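Local structure of methyltransferase domain-containing protein (Pyrococcus horikoshii, 1VE3) at residues P118-L121 with N122-F125; R146-L149 with P150-K153; P169-E172 with E173-V176; L201-K204 with L205-K209. The protein binds S-adenosylmethionine and probably acts as a methyltransferase, although the substrate it would modify is unknown. All blocks are in the same frame, centred on the assembly; numbering follows the deposited sequence.

Interaction 1: residues P118-L121 with N122-F125; sequences PLEL and NQVF
Leu121 and Phe125, one helical turn apart, make the apolar half of this contact. Leu121 CG sits over one face of the phenyl ring, 4.2 Å from the Phe125 centroid and offset toward the rim, a CH-pi contact. The leucine gets there because its CG stands anti to the backbone N (chi1 -173°), which leads the branch forward to the next turn. Its CD1 then lies 3.9 Å from Phe125 CE1. The wider setting is also apolar: Trp194 touches Leu121, while Leu202 and Ala203 of helix 196-203 touch Phe125.

Ordinary helical bonds tie the backbone: Asn122 N to Pro118 O at 2.9 Å, Val124 N to Glu120 O at 3.0 Å, and Phe125 N to Leu121 O, which is almost straight at 172°. The Gln123 N bond to Leu119 O is weak, and the position of that oxygen is doubtful. A water donates to Asn122 OD1 at 3.0 Å and also to Leu119 O; Asn122 ND2 is hydrogen-bonded to Tyr206 OH.

On the polar flank, Gln123 OE1 comes 3.9 Å from Glu120 CB, with amide and carboxylate planes 24° apart. Glu120 OE1 accepts from Glu117 N at the head of the helix. Shortening Gln123 to an alanine would probably uncover Glu120 and take from Arg95 the side chain that touches it.

Leu121, Val124 and Phe125 thus bury, Val124 near Ala94 of the S-adenosylmethionine site. The polar ends of Glu120, Asn122 and Gln123 lie alongside, Glu120 served by Glu117 and Asn122 by Tyr206 and water.

Interaction 2: residues R146-L149 with P150-K153; sequences RELL and PRLK
Leu152 meets Leu149, and Arg151 meets Leu148, through different torsions. Leu152 starts toward the earlier residues, and its CG, anti to the backbone N (chi1 -169°), extends it there: CD1 ends 3.7 Å from Leu149 CD2, the two leucines meeting at a slant. Arg151 alone folds back, bending at its second torsion (chi2 79°) until the chain runs across Leu148 at about a right angle. Leu148 CD1 makes a tight approach of 3.1 Å to Arg151 NH2, and Leu148 CA lies 4.3 Å above one face of the Arg151 guanidinium, toward its rim. On the Leu148-Leu152 side the two CG atoms approach to 4.2 Å.

The backbone turns with them. Leu152 N donates to Leu149 O at 3.2 Å, the donor standing well above the carbonyl plane rather than at a lone pair. Pro150 brings no N-H, so it cannot answer Arg146 O as a helical residue would; its CD lies 3.5 Å from Arg146 O instead.

Leu149 also rests on Val176 and Leu152 on Ile178, so this turn after helix 145-148 lies against strand 175-179. The Leu152 N bond is bent, so the turn probably owes much of its cohesion to leucine contact, while the arginine contributes its flat group and aliphatic chain at the surface.

Interaction 3: residues P169-E172 with E173-V176; sequences PDQE and ERTV
Asp170 O gathers the polar contacts of this hairpin turn, facing three successive backbone N-H groups, all in weak bonds. Arg174 N lies 2.9 Å from Asp170 O but at a bent angle of 121°; Thr175 N is farther off at 3.3 Å yet nearly in line; the third donor, Glu173 N, is less surely placed.

Next come the acids. Asp170 CG is anti to its own backbone N (chi1 162°), and the carboxylate lies against Glu173, with Asp170 OD2 3.1 Å from Glu173 OE1 and the two planes 39° apart. Glu172 OE1 comes within 2.8 Å of Asp170 OD1. Exchanging Asp170 for an alanine would probably leave Glu173 CB without the oxygen that covers it and its side chain freer to turn.

Gln171 OE1 is buried over Arg174 CA, 3.1 Å away, with no partner in the model. Farther out, Val176 CG2 packs on Pro169 CA at 3.6 Å. Arg174 itself makes a cation-pi contact with Trp194.

Residues 171-174 thus link strands 166-170 and 175-179 as a beta hairpin. Three carboxylates crowded at this end of the hairpin would be expected to raise one another's proton affinity, and one of them may be protonated.

Interaction 4: residues L201-K204 with L205-K209; sequences LLAK and LYFTK
Ala203 and Phe207 meet loosely across the turn, the alanine methyl CB 4.5 Å from Phe207 CD1. Phe207 CG is anti to the carbonyl carbon (chi1 -41°), and the ring runs beneath the preceding residue: Tyr206 CB lies 3.6 Å above the plane of the Phe207 ring, toward its rim. The same pattern recurs one residue earlier, where Leu205 CB is over one face of the Tyr206 ring. These successive side chains overlap like tiles, a methylene of one on the ring of the next.

Tyr206 directs its CD2 to Leu202 O, 3.6 Å away, and its hydroxyl is hydrogen-bonded to Asn122 ND2 on helix 118-131. Leu205 folds back over the helix end: its CG stands 3.7 Å from Leu201 O, while CD1 only grazes Leu202 CD2.

This is where helix 196-203 passes into strand 207-215, an outermost strand of the seven-stranded mixed sheet whose order, 3-2-1-4-5-7-6, is the signature of the Rossmann-like class I methyltransferase fold. Ala203 O holds the passage, taking two N-H groups. Phe207 N approaches at 2.8 Å nearly along the C=O axis, and Tyr206 N at 2.9 Å from 48° above the carbonyl plane. Leu205 N bonds to Leu202 O in a longer bond of 3.2 Å, again from above the plane. Beyond the two segments the Phe207 ring stacks with Phe138 and touches Val128, while Ala203 meets Tyr224 of strand 219-226.

How the interactions relate
Along the chain the four contacts come in series, each closing before the next opens. Interactions 1 and 4 lie about 12 Å apart between centres and touch: helix 118-131 meets the turn from helix 196-203 into strand 207-215, with Phe125 against Tyr206 and Ala203. Interactions 2 and 3, with centres about 13 Å apart, also touch, because the turn after helix 145-148 lies on the hairpin of the three-stranded antiparallel sheet, Leu149 on Pro169 and Gln171. Interaction 3 reaches interaction 1 through Arg174 and Pro118. The centres of interactions 2 and 4 are about 25 Å apart, and the two do not touch. The antiparallel addition is thereby joined to the Rossmann-like methyltransferase core, with interaction 1 near the cofactor.

Interaction 1: residues P118-L121 with N122-F125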
# COMPACT_ATOMS: atom_id res chain seq x y z
N PRO A 118 7.53 10.36 27.55
CA PRO A 118 7.25 11.79 27.74
C PRO A 118 8.42 12.77 27.69
O PRO A 118 8.39 13.74 26.92
CB PRO A 118 6.50 11.81 29.07
CG PRO A 118 5.71 10.53 29.00
CD PRO A 118 6.76 9.54 28.50
N LEU A 119 9.45 12.54 28.49
CA LEU A 119 10.56 13.49 28.48
C LEU A 119 11.33 13.52 27.16
O LEU A 119 11.97 14.52 26.84
CB LEU A 119 11.53 13.22 29.64
CG LEU A 119 12.29 11.90 29.73
CD1 LEU A 119 13.32 11.80 28.61
CD2 LEU A 119 12.98 11.83 31.08
N GLU A 120 11.26 12.44 26.39
CA GLU A 120 11.96 12.39 25.11
C GLU A 120 11.14 13.11 24.04
O GLU A 120 11.68 13.84 23.21
CB GLU A 120 12.19 10.93 24.67
CG GLU A 120 12.94 10.09 25.70
CD GLU A 120 13.14 8.64 25.26
OE1 GLU A 120 12.20 8.07 24.67
OE2 GLU A 120 14.24 8.08 25.51
N LEU A 121 9.82 12.90 24.07
CA LEU A 121 8.97 13.56 23.09
C LEU A 121 9.01 15.06 23.38
O LEU A 121 8.88 15.87 22.47
CB LEU A 121 7.54 13.04 23.16
CG LEU A 121 6.63 13.57 22.04
CD1 LEU A 121 7.25 13.24 20.68
CD2 LEU A 121 5.25 12.97 22.16
N ASN A 122 9.20 15.42 24.65
CA ASN A 122 9.28 16.83 25.03
C ASN A 122 10.50 17.45 24.35
O ASN A 122 10.42 18.57 23.84
CB ASN A 122 9.41 16.98 26.55
CG ASN A 122 9.67 18.42 26.98
OD1 ASN A 122 10.60 18.70 27.73
ND2 ASN A 122 8.84 19.33 26.49
N GLN A 123 11.62 16.73 24.35
CA GLN A 123 12.86 17.21 23.74
C GLN A 123 12.70 17.34 22.22
O GLN A 123 13.19 18.29 21.62
CB GLN A 123 14.01 16.25 24.04
CG GLN A 123 14.12 15.86 25.51
CD GLN A 123 15.03 14.65 25.75
OE1 GLN A 123 14.95 13.64 25.04
NE2 GLN A 123 15.90 14.76 26.75
N VAL A 124 12.01 16.39 21.60
CA VAL A 124 11.80 16.44 20.16
C VAL A 124 10.99 17.68 19.77
O VAL A 124 11.38 18.41 18.86
CB VAL A 124 11.05 15.19 19.66
CG1 VAL A 124 10.69 15.34 18.19
CG2 VAL A 124 11.92 13.95 19.86
N PHE A 125 9.87 17.91 20.46
CA PHE A 125 9.04 19.07 20.17
C PHE A 125 9.84 20.36 20.32
O PHE A 125 9.71 21.28 19.51
CB PHE A 125 7.82 19.13 21.08
CG PHE A 125 6.72 18.16 20.72
CD1 PHE A 125 6.79 17.39 19.56
CD2 PHE A 125 5.61 18.03 21.54
CE1 PHE A 125 5.77 16.50 19.24
CE2 PHE A 125 4.58 17.15 21.23
CZ PHE A 125 4.66 16.38 20.07
O HOH W 1 12.69 16.61 28.22

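Interaction 2: residues R146-L149 with P150-K153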
# COMPACT_ATOMS: atom_id res chain seq x y z
N ARG A 146 -3.65 4.81 23.25
CA ARG A 146 -4.39 4.65 24.50
C ARG A 146 -5.85 4.30 24.26
O ARG A 146 -6.42 3.46 24.96
CB ARG A 146 -4.28 5.91 25.35
CG ARG A 146 -4.89 5.79 26.73
CD ARG A 146 -4.24 6.78 27.67
NE ARG A 146 -2.80 6.56 27.74
CZ ARG A 146 -1.95 7.38 28.36
NH1 ARG A 146 -2.39 8.47 28.96
NH2 ARG A 146 -0.65 7.11 28.36
N GLU A 147 -6.46 4.93 23.26
CA GLU A 147 -7.86 4.66 22.94
C GLU A 147 -8.01 3.34 22.19
O GLU A 147 -9.01 2.64 22.33
CB GLU A 147 -8.43 5.80 22.09
CG GLU A 147 -8.59 7.13 22.82
CD GLU A 147 -9.48 7.02 24.05
OE1 GLU A 147 -8.97 6.61 25.12
OE2 GLU A 147 -10.69 7.33 23.94
N LEU A 148 -7.00 3.01 21.39
CA LEU A 148 -6.99 1.78 20.60
C LEU A 148 -6.70 0.55 21.45
O LEU A 148 -7.13 -0.56 21.12
CB LEU A 148 -5.95 1.90 19.48
CG LEU A 148 -5.70 0.68 18.60
CD1 LEU A 148 -6.94 0.35 17.80
CD2 LEU A 148 -4.52 0.97 17.67
N LEU A 149 -5.96 0.74 22.54
CA LEU A 149 -5.57 -0.35 23.44
C LEU A 149 -6.70 -1.36 23.69
O LEU A 149 -6.57 -2.55 23.46
CB LEU A 149 -5.12 0.27 24.76
CG LEU A 149 -3.60 0.21 24.95
CD1 LEU A 149 -3.20 -0.05 26.41
CD2 LEU A 149 -2.94 -0.89 24.13
N PRO A 150 -7.87 -0.89 24.18
CA PRO A 150 -9.01 -1.77 24.46
C PRO A 150 -9.29 -2.82 23.39
O PRO A 150 -9.37 -4.01 23.68
CB PRO A 150 -10.16 -0.79 24.63
CG PRO A 150 -9.49 0.38 25.27
CD PRO A 150 -8.23 0.52 24.45
N ARG A 151 -9.45 -2.38 22.15
CA ARG A 151 -9.72 -3.30 21.05
C ARG A 151 -8.59 -3.32 20.03
O ARG A 151 -8.81 -3.13 18.83
CB ARG A 151 -11.06 -2.95 20.38
CG ARG A 151 -11.43 -1.47 20.37
CD ARG A 151 -10.70 -0.68 19.29
NE ARG A 151 -11.19 0.70 19.21
CZ ARG A 151 -10.80 1.58 18.30
NH1 ARG A 151 -11.31 2.81 18.31
NH2 ARG A 151 -9.92 1.25 17.37
N LEU A 152 -7.38 -3.58 20.51
CA LEU A 152 -6.19 -3.63 19.66
C LEU A 152 -5.93 -5.03 19.10
O LEU A 152 -5.52 -5.18 17.95
CB LEU A 152 -4.97 -3.15 20.45
CG LEU A 152 -3.65 -2.86 19.71
CD1 LEU A 152 -2.70 -2.15 20.65
CD2 LEU A 152 -3.03 -4.15 19.21
N LYS A 153 -6.19 -6.05 19.92
CA LYS A 153 -5.97 -7.44 19.53
C LYS A 153 -6.59 -7.81 18.18
O LYS A 153 -6.34 -8.89 17.65
CB LYS A 153 -6.50 -8.37 20.63
CG LYS A 153 -6.18 -9.85 20.40
CD LYS A 153 -6.72 -10.71 21.54
CE LYS A 153 -6.01 -10.41 22.85
NZ LYS A 153 -4.55 -10.71 22.77

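Interaction 3: residues P169-E172 with E173-V176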
# COMPACT_ATOMS: atom_id res chain seq x y z
N PRO A 169 -0.56 -4.28 29.00
CA PRO A 169 -0.38 -2.86 29.23
C PRO A 169 0.28 -2.54 30.57
O PRO A 169 0.69 -3.43 31.31
CB PRO A 169 -1.81 -2.33 29.23
CG PRO A 169 -2.54 -3.44 29.91
CD PRO A 169 -1.96 -4.68 29.27
N ASP A 170 0.37 -1.23 30.82
CA ASP A 170 0.95 -0.82 32.09
C ASP A 170 0.89 0.70 32.08
O ASP A 170 1.88 1.38 31.87
CB ASP A 170 2.40 -1.28 32.15
CG ASP A 170 3.14 -0.50 33.22
OD1 ASP A 170 2.48 0.29 33.91
OD2 ASP A 170 4.34 -0.69 33.37
N GLN A 171 -0.28 1.27 32.33
CA GLN A 171 -0.47 2.69 32.33
C GLN A 171 0.20 3.38 33.48
O GLN A 171 0.27 4.60 33.51
CB GLN A 171 -1.95 3.01 32.31
CG GLN A 171 -2.39 3.72 31.05
CD GLN A 171 -1.66 3.22 29.82
OE1 GLN A 171 -0.52 3.60 29.57
NE2 GLN A 171 -2.33 2.39 29.03
N GLU A 172 0.71 2.61 34.44
CA GLU A 172 1.40 3.13 35.60
C GLU A 172 2.80 3.45 35.09
O GLU A 172 3.70 3.78 35.86
CB GLU A 172 1.48 2.06 36.70
CG GLU A 172 0.14 1.37 36.98
CD GLU A 172 -0.36 0.49 35.83
OE1 GLU A 172 0.30 -0.52 35.51
OE2 GLU A 172 -1.42 0.82 35.25
N GLU A 173 2.96 3.36 33.77
CA GLU A 173 4.23 3.60 33.10
C GLU A 173 3.98 4.16 31.70
O GLU A 173 4.90 4.69 31.06
CB GLU A 173 4.99 2.27 32.99
CG GLU A 173 6.46 2.40 32.65
CD GLU A 173 7.20 1.07 32.76
OE1 GLU A 173 6.97 0.18 31.90
OE2 GLU A 173 7.99 0.90 33.71
N ARG A 174 2.75 4.04 31.22
CA ARG A 174 2.38 4.53 29.90
C ARG A 174 3.07 3.72 28.80
O ARG A 174 3.55 4.28 27.81
CB ARG A 174 2.76 6.01 29.77
CG ARG A 174 2.21 6.91 30.86
CD ARG A 174 2.76 8.31 30.70
NE ARG A 174 2.37 8.90 29.42
CZ ARG A 174 1.24 9.57 29.21
NH1 ARG A 174 0.38 9.76 30.20
NH2 ARG A 174 0.97 10.04 28.00
N THR A 175 3.13 2.41 28.98
CA THR A 175 3.75 1.53 27.98
C THR A 175 2.93 0.27 27.84
O THR A 175 2.03 0.01 28.64
CB THR A 175 5.19 1.11 28.39
OG1 THR A 175 5.12 0.25 29.53
CG2 THR A 175 6.05 2.33 28.70
N VAL A 176 3.23 -0.52 26.82
CA VAL A 176 2.50 -1.76 26.59
C VAL A 176 3.36 -2.76 25.83
O VAL A 176 4.14 -2.39 24.95
CB VAL A 176 1.20 -1.50 25.79
CG1 VAL A 176 1.53 -1.01 24.40
CG2 VAL A 176 0.37 -2.77 25.72

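Interaction 4: residues L201-K204 with L205-K209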
# COMPACT_ATOMS: atom_id res chain seq x y z
N LEU A 201 -1.11 18.30 24.91
CA LEU A 201 -0.50 18.93 26.12
C LEU A 201 1.00 19.35 25.98
O LEU A 201 1.41 20.44 26.35
CB LEU A 201 -0.67 17.97 27.29
CG LEU A 201 -0.25 18.60 28.63
CD1 LEU A 201 -0.95 19.93 28.89
CD2 LEU A 201 -0.58 17.71 29.83
N LEU A 202 1.79 18.41 25.43
CA LEU A 202 3.21 18.69 25.33
C LEU A 202 3.31 19.63 24.16
O LEU A 202 4.16 20.52 24.16
CB LEU A 202 3.99 17.43 25.13
CG LEU A 202 4.15 16.52 26.35
CD1 LEU A 202 5.04 15.32 26.00
CD2 LEU A 202 4.79 17.30 27.49
N ALA A 203 2.47 19.44 23.14
CA ALA A 203 2.52 20.30 21.96
C ALA A 203 2.20 21.75 22.34
O ALA A 203 2.83 22.68 21.82
CB ALA A 203 1.53 19.80 20.90
N LYS A 204 1.25 21.93 23.25
CA LYS A 204 0.84 23.28 23.69
C LYS A 204 1.97 24.10 24.31
O LYS A 204 1.83 25.32 24.46
CB LYS A 204 -0.32 23.19 24.68
CG LYS A 204 -1.64 22.72 24.09
CD LYS A 204 -2.72 22.69 25.15
CE LYS A 204 -4.07 22.23 24.58
NZ LYS A 204 -4.63 23.16 23.55
N LEU A 205 3.07 23.46 24.68
CA LEU A 205 4.19 24.18 25.27
C LEU A 205 5.04 24.85 24.19
O LEU A 205 5.75 25.82 24.47
CB LEU A 205 5.10 23.24 26.07
CG LEU A 205 4.50 22.32 27.14
CD1 LEU A 205 5.64 21.67 27.94
CD2 LEU A 205 3.58 23.10 28.07
N TYR A 206 4.94 24.36 22.97
CA TYR A 206 5.75 24.89 21.87
C TYR A 206 5.00 25.35 20.64
O TYR A 206 5.54 26.12 19.85
CB TYR A 206 6.78 23.83 21.45
CG TYR A 206 7.55 23.24 22.62
CD1 TYR A 206 8.48 24.01 23.31
CD2 TYR A 206 7.28 21.95 23.08
CE1 TYR A 206 9.14 23.50 24.43
CE2 TYR A 206 7.93 21.43 24.19
CZ TYR A 206 8.86 22.22 24.87
OH TYR A 206 9.49 21.73 25.99
N PHE A 207 3.77 24.88 20.45
CA PHE A 207 3.04 25.27 19.24
C PHE A 207 1.58 25.63 19.46
O PHE A 207 1.00 25.34 20.51
CB PHE A 207 3.03 24.14 18.21
CG PHE A 207 4.33 23.41 18.07
CD1 PHE A 207 4.61 22.29 18.85
CD2 PHE A 207 5.26 23.79 17.10
CE1 PHE A 207 5.79 21.56 18.67
CE2 PHE A 207 6.43 23.08 16.92
CZ PHE A 207 6.70 21.97 17.70
N THR A 208 1.00 26.27 18.45
CA THR A 208 -0.42 26.60 18.43
C THR A 208 -0.89 25.75 17.25
O THR A 208 -0.16 25.59 16.27
CB THR A 208 -0.64 28.09 18.13
OG1 THR A 208 -0.04 28.45 16.87
CG2 THR A 208 -0.01 28.93 19.21
N LYS A 209 -2.08 25.16 17.34
CA LYS A 209 -2.50 24.33 16.21
C LYS A 209 -3.24 25.07 15.11
O LYS A 209 -4.18 25.84 15.35
CB LYS A 209 -3.34 23.14 16.69
CG LYS A 209 -4.66 23.46 17.29
CD LYS A 209 -5.57 22.23 17.27
CE LYS A 209 -4.94 21.04 17.98
NZ LYS A 209 -5.89 19.89 18.10